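Local coordinates for solute-binding periplasmic protein of iron/siderophore ABC transporter (Yersinia pestis, PDB 6B2Y) that probably binds chelated iron in the periplasm and delivers it to an iron/siderophore ABC transporter as its substrate-binding component, at residues Asp198-Val203 against Ile243-Gly248; Phe219-Ala224 against Glu228-Thr233; Gly237-Phe242 against Gln344-Trp349; Asn254-Pro257 against Thr262-Leu265; Asp274-Ser279 against Lys313-Leu318. All blocks are in the same frame, centred on the assembly; numbering follows the deposited sequence.

Contact 1: residues Asp198-Val203 against Ile243-Gly248; sequences DNVDKV and IDQAGG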
# COMPACT_ATOMS: atom_id res chain seq x y z
N ASP A 198 17.17 -5.50 -1.23
CA ASP A 198 17.65 -6.75 -0.65
C ASP A 198 16.51 -7.72 -0.40
O ASP A 198 16.61 -8.91 -0.69
CB ASP A 198 18.40 -6.47 0.65
CG ASP A 198 19.80 -5.98 0.39
OD1 ASP A 198 20.20 -5.96 -0.79
OD2 ASP A 198 20.50 -5.61 1.36
N ASN A 199 15.40 -7.21 0.13
CA ASN A 199 14.29 -8.10 0.45
C ASN A 199 13.45 -8.47 -0.76
O ASN A 199 12.80 -9.52 -0.72
CB ASN A 199 13.45 -7.48 1.56
CG ASN A 199 14.04 -7.78 2.92
OD1 ASN A 199 13.95 -8.91 3.38
ND2 ASN A 199 14.73 -6.82 3.51
N VAL A 200 13.46 -7.69 -1.84
CA VAL A 200 12.85 -8.18 -3.07
C VAL A 200 13.74 -9.22 -3.73
O VAL A 200 13.25 -10.19 -4.31
CB VAL A 200 12.53 -7.00 -4.02
CG1 VAL A 200 12.18 -7.51 -5.45
CG2 VAL A 200 11.42 -6.14 -3.45
N ASP A 201 15.07 -9.04 -3.64
CA ASP A 201 15.98 -9.99 -4.30
C ASP A 201 15.90 -11.37 -3.67
O ASP A 201 16.16 -12.38 -4.35
CB ASP A 201 17.42 -9.48 -4.26
CG ASP A 201 17.65 -8.28 -5.17
OD1 ASP A 201 16.73 -7.89 -5.93
OD2 ASP A 201 18.77 -7.71 -5.10
N LYS A 202 15.56 -11.45 -2.38
CA LYS A 202 15.30 -12.75 -1.74
C LYS A 202 14.26 -13.54 -2.50
O LYS A 202 14.32 -14.78 -2.55
CB LYS A 202 14.82 -12.55 -0.30
CG LYS A 202 15.87 -12.06 0.65
CD LYS A 202 15.25 -11.73 1.99
CE LYS A 202 16.29 -11.18 2.93
NZ LYS A 202 15.72 -10.89 4.27
N VAL A 203 13.29 -12.85 -3.08
CA VAL A 203 12.22 -13.47 -3.85
C VAL A 203 12.65 -13.71 -5.28
O VAL A 203 12.49 -14.81 -5.81
CB VAL A 203 10.95 -12.60 -3.79
CG1 VAL A 203 9.91 -13.11 -4.78
CG2 VAL A 203 10.38 -12.56 -2.36
N ILE A 243 2.37 -9.83 -8.03
CA ILE A 243 2.16 -11.18 -8.56
C ILE A 243 3.31 -11.56 -9.49
O ILE A 243 3.90 -12.65 -9.35
CB ILE A 243 0.80 -11.26 -9.27
CG1 ILE A 243 -0.32 -11.14 -8.23
CG2 ILE A 243 0.66 -12.58 -10.03
CD1 ILE A 243 -1.69 -10.99 -8.86
N ASP A 244 3.63 -10.68 -10.44
CA ASP A 244 4.73 -10.91 -11.38
C ASP A 244 6.03 -11.22 -10.65
O ASP A 244 6.69 -12.23 -10.92
CB ASP A 244 4.94 -9.70 -12.30
CG ASP A 244 3.74 -9.41 -13.21
OD1 ASP A 244 2.78 -10.20 -13.26
OD2 ASP A 244 3.76 -8.35 -13.90
N GLN A 245 6.44 -10.35 -9.72
CA GLN A 245 7.72 -10.54 -9.05
C GLN A 245 7.73 -11.79 -8.20
O GLN A 245 8.79 -12.41 -8.00
CB GLN A 245 8.06 -9.33 -8.17
CG GLN A 245 8.36 -8.07 -8.96
CD GLN A 245 8.64 -6.87 -8.05
OE1 GLN A 245 9.79 -6.54 -7.79
NE2 GLN A 245 7.57 -6.23 -7.58
N ALA A 246 6.57 -12.19 -7.68
CA ALA A 246 6.48 -13.39 -6.86
C ALA A 246 6.35 -14.64 -7.71
O ALA A 246 6.16 -15.73 -7.15
CB ALA A 246 5.29 -13.28 -5.89
N GLY A 247 6.46 -14.52 -9.03
CA GLY A 247 6.44 -15.69 -9.87
C GLY A 247 5.08 -16.26 -10.19
O GLY A 247 4.98 -17.44 -10.56
N GLY A 248 4.02 -15.48 -10.04
CA GLY A 248 2.69 -15.90 -10.44
C GLY A 248 2.32 -15.35 -11.80
O GLY A 248 2.98 -14.48 -12.37
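V200 and V203 each set CG1 anti to the backbone N (chi1 167° and 170°), and from successive turns of helix 186-207 these two methyls meet the closing turn of helix 239-245. That turn is a Schellman motif: G248 N bonds to I243 O (2.9 Å) and G247 N to D244 O (3.0 Å), with G247 at positive phi (81°) as the C-prime residue. Helix 186-207 follows the first, parallel sheet and precedes the second, consistent with the long helix that joins the two lobes in this class of binding protein, and the contact packs it against the C-terminal lobe. Q245 stretches out beyond CG and crosses V200 at about a right angle, presenting OE1 to V200 CG1 at 3.5 Å; NE2 of the same amide makes a weak bond back to D241 O. No hydrogen bond links the two segments directly. T207 OG1, farther along the long helix, lies within hydrogen-bonding range of both V203 O and Q245 O, which must share its one hydrogen. Buried beneath, V203 CG1 lies 4.0 Å from A246 CA and 3.5 Å from Q245 O, a methyl set against a carbonyl oxygen.

Contact 2: residues Phe219-Ala224 against Glu228-Thr233; sequences FIELRA and EECCGT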
# COMPACT_ATOMS: atom_id res chain seq x y z
N PHE A 219 -5.61 -14.82 -9.30
CA PHE A 219 -6.55 -13.71 -9.35
C PHE A 219 -6.55 -13.01 -8.01
O PHE A 219 -6.71 -13.66 -6.97
CB PHE A 219 -7.98 -14.16 -9.67
CG PHE A 219 -8.95 -13.02 -9.73
CD1 PHE A 219 -8.89 -12.10 -10.77
CD2 PHE A 219 -9.89 -12.83 -8.73
CE1 PHE A 219 -9.77 -11.02 -10.83
CE2 PHE A 219 -10.77 -11.75 -8.79
CZ PHE A 219 -10.71 -10.86 -9.83
N ILE A 220 -6.35 -11.68 -8.02
CA ILE A 220 -6.45 -10.88 -6.80
C ILE A 220 -7.72 -10.03 -6.87
O ILE A 220 -7.92 -9.24 -7.80
CB ILE A 220 -5.21 -10.00 -6.57
CG1 ILE A 220 -5.34 -9.27 -5.23
CG2 ILE A 220 -5.00 -9.01 -7.70
CD1 ILE A 220 -4.09 -9.27 -4.41
N GLU A 221 -8.60 -10.20 -5.88
CA GLU A 221 -9.80 -9.39 -5.77
C GLU A 221 -9.51 -8.28 -4.76
O GLU A 221 -9.45 -8.53 -3.56
CB GLU A 221 -11.00 -10.23 -5.34
CG GLU A 221 -12.29 -9.47 -5.48
CD GLU A 221 -13.48 -10.21 -4.93
OE1 GLU A 221 -14.56 -9.60 -4.84
OE2 GLU A 221 -13.33 -11.40 -4.58
N LEU A 222 -9.29 -7.07 -5.27
CA LEU A 222 -9.01 -5.94 -4.39
C LEU A 222 -10.28 -5.47 -3.67
O LEU A 222 -11.34 -5.34 -4.27
CB LEU A 222 -8.40 -4.79 -5.18
CG LEU A 222 -7.07 -5.12 -5.84
CD1 LEU A 222 -6.65 -4.01 -6.82
CD2 LEU A 222 -6.00 -5.33 -4.76
N ARG A 223 -10.13 -5.18 -2.38
CA ARG A 223 -11.27 -4.78 -1.54
C ARG A 223 -12.43 -5.75 -1.69
O ARG A 223 -13.58 -5.35 -1.88
CB ARG A 223 -11.68 -3.34 -1.83
CG ARG A 223 -10.51 -2.37 -1.81
CD ARG A 223 -10.91 -0.98 -2.27
NE ARG A 223 -11.50 -0.99 -3.60
CZ ARG A 223 -12.73 -0.56 -3.87
NH1 ARG A 223 -13.20 -0.59 -5.11
NH2 ARG A 223 -13.49 -0.09 -2.88
N ALA A 224 -12.10 -7.04 -1.66
CA ALA A 224 -13.06 -8.10 -1.90
C ALA A 224 -14.28 -7.97 -0.99
O ALA A 224 -14.14 -7.79 0.22
CB ALA A 224 -12.40 -9.46 -1.68
N GLU A 228 -20.31 -3.08 -4.68
CA GLU A 228 -21.48 -3.74 -5.27
C GLU A 228 -21.07 -4.67 -6.41
O GLU A 228 -21.13 -5.90 -6.29
CB GLU A 228 -22.50 -2.69 -5.75
CG GLU A 228 -23.94 -3.20 -5.83
CD GLU A 228 -24.18 -4.10 -7.03
OE1 GLU A 228 -24.67 -5.23 -6.84
OE2 GLU A 228 -23.86 -3.67 -8.16
N GLU A 229 -20.65 -4.09 -7.54
CA GLU A 229 -20.16 -4.89 -8.66
C GLU A 229 -18.88 -5.61 -8.25
O GLU A 229 -17.96 -5.00 -7.70
CB GLU A 229 -19.89 -3.99 -9.87
CG GLU A 229 -20.94 -2.93 -10.10
CD GLU A 229 -21.06 -2.54 -11.56
OE1 GLU A 229 -20.94 -3.43 -12.43
OE2 GLU A 229 -21.29 -1.34 -11.84
N CYS A 230 -18.81 -6.90 -8.55
CA CYS A 230 -17.71 -7.68 -8.01
C CYS A 230 -16.41 -7.46 -8.76
O CYS A 230 -16.38 -7.06 -9.93
CB CYS A 230 -17.98 -9.18 -8.02
SG CYS A 230 -16.46 -10.08 -7.50
N CYS A 231 -15.33 -7.75 -8.05
CA CYS A 231 -14.07 -8.15 -8.66
C CYS A 231 -13.36 -6.95 -9.27
O CYS A 231 -13.03 -6.94 -10.46
CB CYS A 231 -14.30 -9.26 -9.68
SG CYS A 231 -15.48 -10.62 -9.21
N GLY A 232 -13.13 -5.93 -8.45
CA GLY A 232 -12.01 -5.06 -8.70
C GLY A 232 -10.72 -5.84 -8.61
O GLY A 232 -10.62 -6.80 -7.85
N THR A 233 -9.74 -5.45 -9.42
CA THR A 233 -8.51 -6.22 -9.49
C THR A 233 -7.41 -5.31 -10.03
O THR A 233 -7.63 -4.12 -10.27
CB THR A 233 -8.70 -7.48 -10.35
OG1 THR A 233 -7.55 -8.32 -10.21
CG2 THR A 233 -8.90 -7.12 -11.83
O HOH W 1 -6.02 -10.77 -10.74
O HOH W 2 -13.73 -5.36 -5.40
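T233 OG1 is gripped twice: it donates to I220 O at 2.6 Å, lying in the carbonyl plane with a C=O...OG1 angle of 154°, and it accepts from a water at 2.9 Å. The same water accepts from I220 N, so one threonine hydroxyl, swung anti to its own backbone N (chi1 -170°), serves both polar groups of I220. A bond between backbones, L222 N to G232 O at 2.9 Å, comes from above the carbonyl plane, and another water bridges L222 O and G232 N. These bonds join residues 220-222, from which a type II turn runs between E221 and A224, to the start of strand 232-234. Just before that strand, C230 and C231 form a vicinal disulfide, a bond between adjacent residues. C231 CB meets the F219 ring at its edge, 3.9 Å from CZ, while L222 CD1 packs over T233 C at 3.5 Å. The extended E221 side chain brings OE1 to 3.3 Å from C230 SG, and its OE2 is shared by R312 and Y276. With an arginine and a tyrosine hydroxyl so placed, the E221 carboxylate is probably stabilised in its ionised form despite being buried.

Contact 3: residues Gly237-Phe242 against Gln344-Trp349; sequences GNMGDF and QSFAKW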
# COMPACT_ATOMS: atom_id res chain seq x y z
N GLY A 237 0.07 -3.49 -13.63
CA GLY A 237 0.59 -2.63 -12.59
C GLY A 237 -0.08 -2.93 -11.27
O GLY A 237 -0.68 -3.99 -11.10
N ASN A 238 0.04 -1.98 -10.35
CA ASN A 238 -0.40 -2.15 -8.96
C ASN A 238 -0.05 -3.54 -8.43
O ASN A 238 1.08 -4.00 -8.65
CB ASN A 238 -1.89 -1.87 -8.86
CG ASN A 238 -2.33 -1.61 -7.42
OD1 ASN A 238 -2.98 -2.45 -6.81
ND2 ASN A 238 -1.96 -0.45 -6.86
N MET A 239 -0.98 -4.23 -7.75
CA MET A 239 -0.62 -5.50 -7.14
C MET A 239 -0.31 -6.56 -8.17
O MET A 239 0.33 -7.56 -7.83
CB MET A 239 -1.76 -5.96 -6.20
CG MET A 239 -1.91 -5.08 -4.97
SD MET A 239 -2.22 -6.15 -3.56
CE MET A 239 -2.77 -5.03 -2.26
N GLY A 240 -0.73 -6.36 -9.43
CA GLY A 240 -0.24 -7.20 -10.51
C GLY A 240 1.28 -7.26 -10.56
O GLY A 240 1.86 -8.31 -10.83
N ASP A 241 1.94 -6.12 -10.28
CA ASP A 241 3.40 -6.11 -10.20
C ASP A 241 3.90 -7.08 -9.14
O ASP A 241 4.96 -7.72 -9.32
CB ASP A 241 3.90 -4.69 -9.89
CG ASP A 241 3.90 -3.79 -11.11
OD1 ASP A 241 3.51 -4.26 -12.21
OD2 ASP A 241 4.30 -2.61 -10.98
N PHE A 242 3.21 -7.18 -8.00
CA PHE A 242 3.66 -8.08 -6.95
C PHE A 242 3.48 -9.53 -7.36
O PHE A 242 4.32 -10.39 -7.03
CB PHE A 242 2.90 -7.84 -5.64
CG PHE A 242 2.82 -6.40 -5.23
CD1 PHE A 242 3.81 -5.49 -5.60
CD2 PHE A 242 1.76 -5.96 -4.44
CE1 PHE A 242 3.72 -4.16 -5.21
CE2 PHE A 242 1.68 -4.64 -4.05
CZ PHE A 242 2.64 -3.74 -4.44
N GLN A 344 6.79 -10.60 -0.70
CA GLN A 344 7.32 -11.78 -0.02
C GLN A 344 6.20 -12.73 0.38
O GLN A 344 6.35 -13.96 0.25
CB GLN A 344 8.13 -11.37 1.21
CG GLN A 344 9.48 -10.74 0.90
CD GLN A 344 10.31 -10.54 2.15
OE1 GLN A 344 9.81 -10.70 3.28
NE2 GLN A 344 11.56 -10.20 1.98
N SER A 345 5.08 -12.20 0.86
CA SER A 345 3.96 -13.06 1.24
C SER A 345 3.39 -13.79 0.02
O SER A 345 3.12 -15.00 0.09
CB SER A 345 2.86 -12.24 1.92
OG SER A 345 3.24 -11.87 3.23
N PHE A 346 3.22 -13.09 -1.10
CA PHE A 346 2.76 -13.75 -2.32
C PHE A 346 3.69 -14.89 -2.70
O PHE A 346 3.24 -16.01 -3.00
CB PHE A 346 2.69 -12.76 -3.49
CG PHE A 346 1.54 -11.79 -3.41
CD1 PHE A 346 0.83 -11.63 -2.22
CD2 PHE A 346 1.19 -11.02 -4.50
CE1 PHE A 346 -0.22 -10.73 -2.15
CE2 PHE A 346 0.16 -10.11 -4.44
CZ PHE A 346 -0.57 -9.98 -3.24
N ALA A 347 5.00 -14.63 -2.73
CA ALA A 347 5.96 -15.63 -3.16
C ALA A 347 5.91 -16.87 -2.27
O ALA A 347 5.94 -18.00 -2.76
CB ALA A 347 7.37 -15.04 -3.16
N LYS A 348 5.85 -16.66 -0.96
CA LYS A 348 5.81 -17.78 -0.03
C LYS A 348 4.54 -18.60 -0.19
O LYS A 348 4.55 -19.82 -0.03
CB LYS A 348 5.95 -17.27 1.41
CG LYS A 348 6.34 -18.33 2.43
CD LYS A 348 6.41 -17.74 3.83
CE LYS A 348 6.61 -18.83 4.87
NZ LYS A 348 8.00 -19.36 4.87
N TRP A 349 3.41 -17.94 -0.49
CA TRP A 349 2.19 -18.68 -0.79
C TRP A 349 2.32 -19.47 -2.09
O TRP A 349 1.88 -20.63 -2.17
CB TRP A 349 0.99 -17.75 -0.90
CG TRP A 349 0.64 -17.03 0.36
CD1 TRP A 349 0.88 -17.43 1.64
CD2 TRP A 349 -0.04 -15.77 0.45
NE1 TRP A 349 0.40 -16.49 2.53
CE2 TRP A 349 -0.18 -15.47 1.83
CE3 TRP A 349 -0.55 -14.87 -0.49
CZ2 TRP A 349 -0.79 -14.31 2.28
CZ3 TRP A 349 -1.16 -13.71 -0.04
CH2 TRP A 349 -1.28 -13.44 1.33
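A Met-aromatic contact in the helical layer beside the mixed sheet joins M239, of segment 237-242, to F346 in the middle of helix 340-350. M239 SD stands 5.5 Å from the centroid of the F346 ring and 73° off its normal, an oblique approach whose closest atom is CZ at 4.2 Å. The two side chains cross at about a right angle, and the bend of the methionine chain at chi2 (-139°) brings SD beside CZ. One turn farther on, F242 adds the tighter part: its CB is 3.8 Å from F346 CE2. The F242 CB is directed at helix 340-350, but its ring leads off elsewhere, so F346 meets the base of that side chain and CE2 falls at the F242 ring edge, near its plane. On one face of the F242 ring N238 O lies 4.3 Å above the centre. M239 N donates a weak bond to N238 OD1 at 2.8 Å, which links the methionine back to the residue before it. Strand 217-221 adds I220, whose CD1 touches both the M239 sulfur and the F346 ring, and I277 of the neighbouring strand packs on F346 too. All three residues in the contact are buried, and no hydrogen bond crosses between the segments. The cohesion is therefore one of dispersion between a polarisable sulfur, an aromatic ring and a methylene, with water kept away from all three.

Contact 4: residues Asn254-Pro257 against Thr262-Leu265; sequences NLLP and TVNL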
# COMPACT_ATOMS: atom_id res chain seq x y z
N ASN A 254 -3.76 -9.51 -18.94
CA ASN A 254 -4.21 -9.29 -20.31
C ASN A 254 -5.62 -8.74 -20.40
O ASN A 254 -6.08 -8.42 -21.51
CB ASN A 254 -4.15 -10.59 -21.12
CG ASN A 254 -2.76 -11.21 -21.16
OD1 ASN A 254 -1.77 -10.52 -21.38
ND2 ASN A 254 -2.70 -12.52 -20.95
N LEU A 255 -6.34 -8.61 -19.28
CA LEU A 255 -7.75 -8.25 -19.32
C LEU A 255 -8.02 -6.77 -19.12
O LEU A 255 -9.15 -6.32 -19.34
CB LEU A 255 -8.54 -9.04 -18.26
CG LEU A 255 -8.73 -10.55 -18.46
CD1 LEU A 255 -9.41 -11.14 -17.25
CD2 LEU A 255 -9.55 -10.82 -19.72
N LEU A 256 -7.03 -6.00 -18.68
CA LEU A 256 -7.22 -4.60 -18.38
C LEU A 256 -6.19 -3.76 -19.11
O LEU A 256 -5.05 -4.19 -19.30
CB LEU A 256 -7.11 -4.32 -16.87
CG LEU A 256 -8.12 -5.05 -15.98
CD1 LEU A 256 -7.94 -4.67 -14.51
CD2 LEU A 256 -9.53 -4.74 -16.45
N PRO A 257 -6.56 -2.55 -19.52
CA PRO A 257 -5.60 -1.67 -20.21
C PRO A 257 -4.62 -1.02 -19.25
O PRO A 257 -3.49 -0.70 -19.64
CB PRO A 257 -6.51 -0.63 -20.88
CG PRO A 257 -7.70 -0.56 -20.01
CD PRO A 257 -7.92 -1.97 -19.50
N THR A 262 -11.98 -3.29 -13.05
CA THR A 262 -12.96 -4.30 -12.66
C THR A 262 -13.04 -5.38 -13.74
O THR A 262 -13.02 -5.08 -14.94
CB THR A 262 -14.34 -3.67 -12.44
OG1 THR A 262 -14.29 -2.77 -11.32
CG2 THR A 262 -15.41 -4.72 -12.15
N VAL A 263 -13.12 -6.64 -13.31
CA VAL A 263 -13.32 -7.78 -14.19
C VAL A 263 -14.58 -8.50 -13.72
O VAL A 263 -14.74 -8.72 -12.52
CB VAL A 263 -12.10 -8.73 -14.17
CG1 VAL A 263 -12.40 -10.04 -14.90
CG2 VAL A 263 -10.87 -8.03 -14.77
N ASN A 264 -15.47 -8.85 -14.64
CA ASN A 264 -16.74 -9.40 -14.18
C ASN A 264 -16.54 -10.80 -13.62
O ASN A 264 -15.62 -11.54 -14.01
CB ASN A 264 -17.76 -9.42 -15.30
CG ASN A 264 -18.82 -8.32 -15.13
OD1 ASN A 264 -19.74 -8.45 -14.32
ND2 ASN A 264 -18.68 -7.23 -15.89
N LEU A 265 -17.43 -11.18 -12.70
CA LEU A 265 -17.28 -12.43 -11.96
C LEU A 265 -17.26 -13.63 -12.90
O LEU A 265 -16.55 -14.61 -12.64
CB LEU A 265 -18.39 -12.58 -10.92
CG LEU A 265 -18.37 -13.89 -10.13
CD1 LEU A 265 -17.02 -14.08 -9.45
CD2 LEU A 265 -19.49 -13.95 -9.09
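V263 is shared by two leucines of unequal burial. On the packed side lies L256: its CD2 meets V263 CG2 at 3.9 Å and the T262 carbonyl oxygen at 3.8 Å. On the solvent side L255, itself exposed, reaches V263 CG1 with CD1 at 4.0 Å and crosses the valine at about a right angle. The split follows from the valine rotamer: CG1 is anti to the backbone N (chi1 170°) and CG2 is anti to the carbonyl carbon, so each methyl finds its own leucine. T262 takes part through its backbone, for its CB points away and the residue is exposed. The two loops flank strand 260-262, which pairs antiparallel with strand 232-234; T233 of that strand touches both L256 and V263, and V263 N bonds to C231 O. L256 O bonds to K236 NZ, outside both segments. Direct contact between 254-257 and 262-265 is therefore van der Waals packing, methyl against methyl and one methyl against a carbonyl oxygen, with no hydrogen bond across; its cohesion rests on close fit and on the burial of L256 and V263.

Contact 5: residues Asp274-Ser279 against Lys313-Leu318; sequences DIYIAS and KGINTL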
# COMPACT_ATOMS: atom_id res chain seq x y z
N ASP A 274 -5.49 -20.80 -10.36
CA ASP A 274 -4.91 -21.74 -9.40
C ASP A 274 -4.98 -21.20 -7.98
O ASP A 274 -5.19 -21.96 -7.02
CB ASP A 274 -3.46 -22.04 -9.76
CG ASP A 274 -3.33 -22.75 -11.09
OD1 ASP A 274 -4.24 -23.52 -11.45
OD2 ASP A 274 -2.29 -22.54 -11.76
N ILE A 275 -4.80 -19.89 -7.82
CA ILE A 275 -4.66 -19.24 -6.51
C ILE A 275 -5.59 -18.03 -6.47
O ILE A 275 -5.70 -17.29 -7.45
CB ILE A 275 -3.19 -18.82 -6.27
CG1 ILE A 275 -2.31 -20.06 -6.11
CG2 ILE A 275 -3.06 -17.90 -5.06
CD1 ILE A 275 -0.84 -19.76 -6.02
N TYR A 276 -6.25 -17.83 -5.32
CA TYR A 276 -7.16 -16.71 -5.10
C TYR A 276 -6.64 -15.87 -3.95
O TYR A 276 -6.30 -16.41 -2.89
CB TYR A 276 -8.59 -17.19 -4.81
CG TYR A 276 -9.50 -16.07 -4.32
CD1 TYR A 276 -10.18 -15.27 -5.22
CD2 TYR A 276 -9.65 -15.82 -2.97
CE1 TYR A 276 -11.00 -14.24 -4.79
CE2 TYR A 276 -10.47 -14.78 -2.52
CZ TYR A 276 -11.14 -14.01 -3.43
OH TYR A 276 -11.95 -12.97 -3.01
N ILE A 277 -6.59 -14.56 -4.15
CA ILE A 277 -6.16 -13.60 -3.13
C ILE A 277 -7.24 -12.54 -2.99
O ILE A 277 -7.71 -12.00 -4.00
CB ILE A 277 -4.82 -12.93 -3.48
CG1 ILE A 277 -3.75 -13.97 -3.82
CG2 ILE A 277 -4.33 -12.07 -2.31
CD1 ILE A 277 -2.39 -13.34 -4.12
N ALA A 278 -7.60 -12.23 -1.75
CA ALA A 278 -8.48 -11.10 -1.45
C ALA A 278 -7.69 -10.03 -0.70
O ALA A 278 -6.88 -10.35 0.16
CB ALA A 278 -9.68 -11.55 -0.59
N SER A 279 -7.93 -8.77 -1.03
CA SER A 279 -7.35 -7.68 -0.24
C SER A 279 -8.44 -7.01 0.58
O SER A 279 -9.61 -6.95 0.17
CB SER A 279 -6.65 -6.61 -1.10
OG SER A 279 -7.55 -5.64 -1.59
N LYS A 313 -21.34 -15.94 -3.06
CA LYS A 313 -21.78 -16.63 -4.26
C LYS A 313 -20.77 -16.44 -5.39
O LYS A 313 -20.08 -15.41 -5.47
CB LYS A 313 -23.15 -16.14 -4.70
CG LYS A 313 -24.23 -16.27 -3.63
CD LYS A 313 -25.63 -16.07 -4.21
CE LYS A 313 -26.46 -17.37 -4.18
NZ LYS A 313 -25.85 -18.51 -4.94
N GLY A 314 -20.70 -17.43 -6.28
CA GLY A 314 -19.79 -17.38 -7.41
C GLY A 314 -18.37 -17.71 -7.01
O GLY A 314 -17.79 -18.70 -7.48
N ILE A 315 -17.81 -16.88 -6.12
CA ILE A 315 -16.48 -17.12 -5.58
C ILE A 315 -16.37 -18.51 -4.95
O ILE A 315 -15.34 -19.19 -5.09
CB ILE A 315 -16.13 -16.01 -4.56
CG1 ILE A 315 -16.20 -14.63 -5.23
CG2 ILE A 315 -14.79 -16.27 -3.88
CD1 ILE A 315 -15.09 -14.36 -6.23
N ASN A 316 -17.42 -18.97 -4.25
CA ASN A 316 -17.30 -20.23 -3.54
C ASN A 316 -17.37 -21.45 -4.46
O ASN A 316 -17.30 -22.58 -3.96
CB ASN A 316 -18.37 -20.34 -2.43
CG ASN A 316 -19.80 -20.29 -2.97
OD1 ASN A 316 -20.04 -20.41 -4.17
ND2 ASN A 316 -20.76 -20.12 -2.06
N THR A 317 -17.47 -21.26 -5.77
CA THR A 317 -17.36 -22.35 -6.73
C THR A 317 -15.96 -22.49 -7.32
O THR A 317 -15.71 -23.44 -8.08
CB THR A 317 -18.38 -22.18 -7.87
OG1 THR A 317 -17.96 -21.13 -8.75
CG2 THR A 317 -19.78 -21.85 -7.31
N LEU A 318 -15.04 -21.58 -6.99
CA LEU A 318 -13.67 -21.65 -7.48
C LEU A 318 -12.94 -22.82 -6.85
O LEU A 318 -12.99 -23.01 -5.63
CB LEU A 318 -12.93 -20.34 -7.16
CG LEU A 318 -13.31 -19.08 -7.94
CD1 LEU A 318 -12.82 -17.81 -7.19
CD2 LEU A 318 -12.72 -19.12 -9.34
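L318 CD1 and I315 CG2 both come to the Y276 ring obliquely. L318 crosses the tyrosine at about a right angle and brings CD1 to 4.2 Å from Y276 CD1, whereas I315 sets CG2 4.3 Å from CZ of Y276, nearer the hydroxyl end. The two aliphatic groups thus meet different parts of one ring. Y276 reaches them because its CG is anti to the backbone N (chi1 169°), projecting the ring from strand 275-280 toward segment 313-318. Its neighbours I275 and I277 point to the other side of the sheet, where they pack on helix 340-350, so the strand is sandwiched between two layers.

The facing segment owes its shape to a short 3-10 turn, 315-317, after G314 at positive phi. G314 O accepts twice from T317, from OG1 at 2.7 Å in the carbonyl plane (C=O...OG1 angle 148°) and from N at 3.1 Å; L318 N then bonds to I315 O at 3.1 Å. The turn thereby puts I315 and L318 on the same side, both CB atoms directed at the strand, and leaves L318 at the N-cap position of helix 319-322.

No polar bond spans the two segments. Y276 OH, past the aliphatic pair, is hydrogen-bonded to E221 OE2, and R312 touches the Y276 side chain. The tyrosine is therefore amphipathic in use: its ring supplies apolar surface to the loop, while its hydroxyl bonds to a carboxylate, probably ionised, on the neighbouring strand.

Overall arrangement
Contact 1 opens first on helix 186-207 and closes a loop at the end of helix 239-245; contact 2, between strand 217-221 and the start of strand 232-234, is nested within it. Contact 3 begins on helix 239-245 before contact 1 has closed, so the two cross, and its loop ends only at helix 340-350. Nested inside that loop, in series, are contact 4, around strand 260-262, and contact 5, from strand 275-280 to the turn before helix 319-322. Contacts 2 and 5 use adjacent strands of the mixed sheet, and L265 links contacts 4 and 5. They join the long helix, the mixed sheet and its flanking layers.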